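Local coordinates for S-locus protein 11 (Brassica rapa subsp. oleifera, PDB 5GYY) that probably acts as the secreted, cysteine-rich pollen ligand of self-incompatibility, recognised by the S-locus receptor kinase of the stigma, at residues H25-F30 and R49-D54. Sequence-based numbering, arbitrary orientation.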
ATOM      1  N   HIS C  25      20.058  -1.501  14.638  1.00 24.77           N
ATOM      2  CA  HIS C  25      21.359  -0.867  14.529  1.00 20.46           C
ATOM      3  C   HIS C  25      21.359   0.239  13.484  1.00 18.51           C
ATOM      4  O   HIS C  25      22.046   1.243  13.661  1.00 23.77           O
ATOM      5  CB  HIS C  25      22.452  -1.904  14.263  1.00 26.71           C
ATOM      6  CG  HIS C  25      22.719  -2.801  15.436  1.00 41.75           C
ATOM      7  ND1 HIS C  25      23.475  -3.949  15.344  1.00 45.01           N
ATOM      8  CD2 HIS C  25      22.329  -2.712  16.732  1.00 44.49           C
ATOM      9  CE1 HIS C  25      23.538  -4.531  16.531  1.00 46.77           C
ATOM     10  NE2 HIS C  25      22.851  -3.801  17.390  1.00 44.32           N
ATOM     11  N   ASP C  26      20.599   0.048  12.399  1.00 14.11           N
ATOM     12  CA  ASP C  26      20.479   1.064  11.361  1.00 13.64           C
ATOM     13  C   ASP C  26      19.838   2.308  11.950  1.00 10.44           C
ATOM     14  O   ASP C  26      20.359   3.394  11.790  1.00  7.91           O
ATOM     15  CB  ASP C  26      19.635   0.585  10.170  1.00 19.96           C
ATOM     16  CG  ASP C  26      20.268  -0.552   9.420  1.00 17.96           C
ATOM     17  OD1 ASP C  26      21.503  -0.728   9.544  1.00 11.45           O
ATOM     18  OD2 ASP C  26      19.523  -1.263   8.704  1.00 21.35           O
ATOM     19  N   CYS C  27      18.723   2.124  12.655  1.00 12.36           N
ATOM     20  CA  CYS C  27      18.050   3.218  13.328  1.00 14.65           C
ATOM     21  C   CYS C  27      18.998   3.962  14.262  1.00 16.23           C
ATOM     22  O   CYS C  27      19.013   5.194  14.269  1.00 10.90           O
ATOM     23  CB  CYS C  27      16.829   2.711  14.095  1.00 13.69           C
ATOM     24  SG  CYS C  27      15.397   2.429  13.025  1.00 17.89           S
ATOM     25  N   GLU C  28      19.804   3.213  15.013  1.00 15.24           N
ATOM     26  CA  GLU C  28      20.734   3.801  15.978  1.00 19.54           C
ATOM     27  C   GLU C  28      21.821   4.620  15.295  1.00 21.74           C
ATOM     28  O   GLU C  28      22.178   5.708  15.751  1.00 25.66           O
ATOM     29  CB  GLU C  28      21.366   2.714  16.859  1.00 13.79           C
ATOM     30  CG  GLU C  28      20.417   2.124  17.895  1.00 22.28           C
ATOM     31  CD  GLU C  28      20.863   0.749  18.389  1.00 26.56           C
ATOM     32  OE1 GLU C  28      22.008   0.345  18.083  1.00 30.21           O
ATOM     33  OE2 GLU C  28      20.065   0.077  19.080  1.00 18.30           O
ATOM     34  N   ALA C  29      22.325   4.097  14.188  1.00 13.72           N
ATOM     35  CA  ALA C  29      23.318   4.802  13.404  1.00 19.57           C
ATOM     36  C   ALA C  29      22.683   6.067  12.813  1.00 22.22           C
ATOM     37  O   ALA C  29      23.309   7.125  12.791  1.00 21.59           O
ATOM     38  CB  ALA C  29      23.858   3.884  12.279  1.00  1.68           C
ATOM     39  N   PHE C  30      21.437   5.927  12.346  1.00 20.70           N
ATOM     40  CA  PHE C  30      20.628   7.016  11.804  1.00 21.81           C
ATOM     41  C   PHE C  30      20.472   8.106  12.866  1.00 21.83           C
ATOM     42  O   PHE C  30      20.664   9.295  12.589  1.00 20.57           O
ATOM     43  CB  PHE C  30      19.253   6.471  11.376  1.00 16.89           C
ATOM     44  CG  PHE C  30      18.385   7.464  10.622  1.00 14.00           C
ATOM     45  CD1 PHE C  30      18.935   8.550   9.959  1.00 16.44           C
ATOM     46  CD2 PHE C  30      17.002   7.296  10.580  1.00 18.13           C
ATOM     47  CE1 PHE C  30      18.123   9.459   9.255  1.00 11.20           C
ATOM     48  CE2 PHE C  30      16.190   8.185   9.888  1.00 17.62           C
ATOM     49  CZ  PHE C  30      16.754   9.272   9.221  1.00  9.15           C
ATOM     50  N   ARG C  49       5.134   0.622   4.119  1.00 11.09           N
ATOM     51  CA  ARG C  49       6.349   0.923   3.334  1.00 21.52           C
ATOM     52  C   ARG C  49       7.237   2.019   3.965  1.00 20.15           C
ATOM     53  O   ARG C  49       7.912   2.800   3.262  1.00 12.27           O
ATOM     54  CB  ARG C  49       5.995   1.289   1.878  1.00 25.08           C
ATOM     55  CG  ARG C  49       7.141   1.061   0.892  1.00 31.65           C
ATOM     56  CD  ARG C  49       6.851   1.590  -0.517  1.00 43.55           C
ATOM     57  NE  ARG C  49       6.789   3.053  -0.603  1.00 51.80           N
ATOM     58  CZ  ARG C  49       7.766   3.882  -0.235  1.00 49.84           C
ATOM     59  NH1 ARG C  49       8.892   3.403   0.251  1.00 54.84           N
ATOM     60  NH2 ARG C  49       7.618   5.197  -0.345  1.00 42.55           N
ATOM     61  N   THR C  50       7.250   2.044   5.296  1.00 20.72           N
ATOM     62  CA  THR C  50       7.936   3.079   6.070  1.00 19.53           C
ATOM     63  C   THR C  50       8.726   2.440   7.200  1.00 11.55           C
ATOM     64  O   THR C  50       8.244   1.531   7.836  1.00  9.00           O
ATOM     65  CB  THR C  50       6.907   4.053   6.681  1.00 15.21           C
ATOM     66  OG1 THR C  50       6.167   4.665   5.619  1.00 20.75           O
ATOM     67  CG2 THR C  50       7.589   5.137   7.534  1.00  1.84           C
ATOM     68  N   ARG C  51       9.954   2.889   7.411  1.00 11.93           N
ATOM     69  CA  ARG C  51      10.737   2.448   8.549  1.00  8.99           C
ATOM     70  C   ARG C  51      10.502   3.429   9.700  1.00 11.03           C
ATOM     71  O   ARG C  51      10.822   4.623   9.592  1.00 13.28           O
ATOM     72  CB  ARG C  51      12.224   2.401   8.207  1.00  2.12           C
ATOM     73  CG  ARG C  51      13.077   1.666   9.244  1.00  3.81           C
ATOM     74  CD  ARG C  51      14.556   1.856   8.991  1.00  3.67           C
ATOM     75  NE  ARG C  51      14.946   3.265   8.977  1.00  6.52           N
ATOM     76  CZ  ARG C  51      16.157   3.691   8.630  1.00  9.39           C
ATOM     77  NH1 ARG C  51      17.081   2.817   8.240  1.00 10.52           N
ATOM     78  NH2 ARG C  51      16.443   4.991   8.649  1.00  7.24           N
ATOM     79  N   TYR C  52       9.949   2.928  10.796  1.00  8.31           N
ATOM     80  CA  TYR C  52       9.733   3.754  11.996  1.00 11.68           C
ATOM     81  C   TYR C  52      10.830   3.491  12.989  1.00  2.20           C
ATOM     82  O   TYR C  52      10.947   2.378  13.505  1.00  9.94           O
ATOM     83  CB  TYR C  52       8.371   3.470  12.643  1.00  1.55           C
ATOM     84  CG  TYR C  52       7.193   3.835  11.756  1.00  1.60           C
ATOM     85  CD1 TYR C  52       6.509   5.036  11.936  1.00  5.38           C
ATOM     86  CD2 TYR C  52       6.769   2.980  10.738  1.00  3.07           C
ATOM     87  CE1 TYR C  52       5.436   5.377  11.128  1.00  7.74           C
ATOM     88  CE2 TYR C  52       5.693   3.301   9.928  1.00  9.21           C
ATOM     89  CZ  TYR C  52       5.033   4.506  10.123  1.00 15.23           C
ATOM     90  OH  TYR C  52       3.970   4.830   9.315  1.00 15.80           O
ATOM     91  N   CYS C  53      11.679   4.485  13.217  1.00  5.66           N
ATOM     92  CA  CYS C  53      12.645   4.374  14.314  1.00 14.40           C
ATOM     93  C   CYS C  53      12.089   4.995  15.607  1.00 16.63           C
ATOM     94  O   CYS C  53      11.669   6.156  15.619  1.00 14.87           O
ATOM     95  CB  CYS C  53      13.975   5.029  13.955  1.00 10.66           C
ATOM     96  SG  CYS C  53      14.777   4.317  12.535  1.00 21.60           S
ATOM     97  N   ASP C  54      12.064   4.202  16.677  1.00 17.06           N
ATOM     98  CA  ASP C  54      11.686   4.682  18.010  1.00 13.35           C
ATOM     99  C   ASP C  54      12.893   4.630  18.926  1.00 19.28           C
ATOM    100  O   ASP C  54      13.282   3.557  19.384  1.00 20.13           O
ATOM    101  CB  ASP C  54      10.559   3.829  18.600  1.00  9.50           C
ATOM    102  CG  ASP C  54       9.190   4.266  18.126  1.00 21.47           C
ATOM    103  OD1 ASP C  54       9.005   5.474  17.850  1.00 32.33           O
ATOM    104  OD2 ASP C  54       8.301   3.403  17.998  1.00 17.77           O
TER
HETATM  105  O   HOH W   1      16.990  -0.256   7.911  1.00 13.50           O
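Cys27 on helix 23-35 and Cys53 on the central strand 50-57 tie helix to sheet; the axes of helix 25-30 and strand 50-54 approach to 8.7 Å at 68°, and the CA atoms of the two cysteines are 5.6 Å apart. The bond from Cys27 SG to Cys53 SG measures 2.0 Å, with a torsion of -74° about it, and the edge of the Phe30 ring lies beside it, CD2 being 4.2 Å from Cys53 SG. Arg51, two residues back on the same side of the strand, extends toward the helix, with Cys27 SG over one face of its guanidinium, 4.2 Å from NE. Arg51 NH2 lies 3.1 Å from Phe30 CD2, the planes of ring and guanidinium inclined by 45°. On the other branch, a water lying in the guanidinium plane accepts from Arg51 NH1 and lies 2.8 Å from Asp26 OD2, to which it can donate, bridging opposite charges without direct contact. Both NH1 and NH2 also hydrogen-bond to the backbone of another protein's chain. This disulfide is consistent with the helix-on-sheet, disulfide-linked fold of the defensin-like family; the covalent link fixes the helix, while the neighbouring arginine directs its polar end into the intermolecular interface.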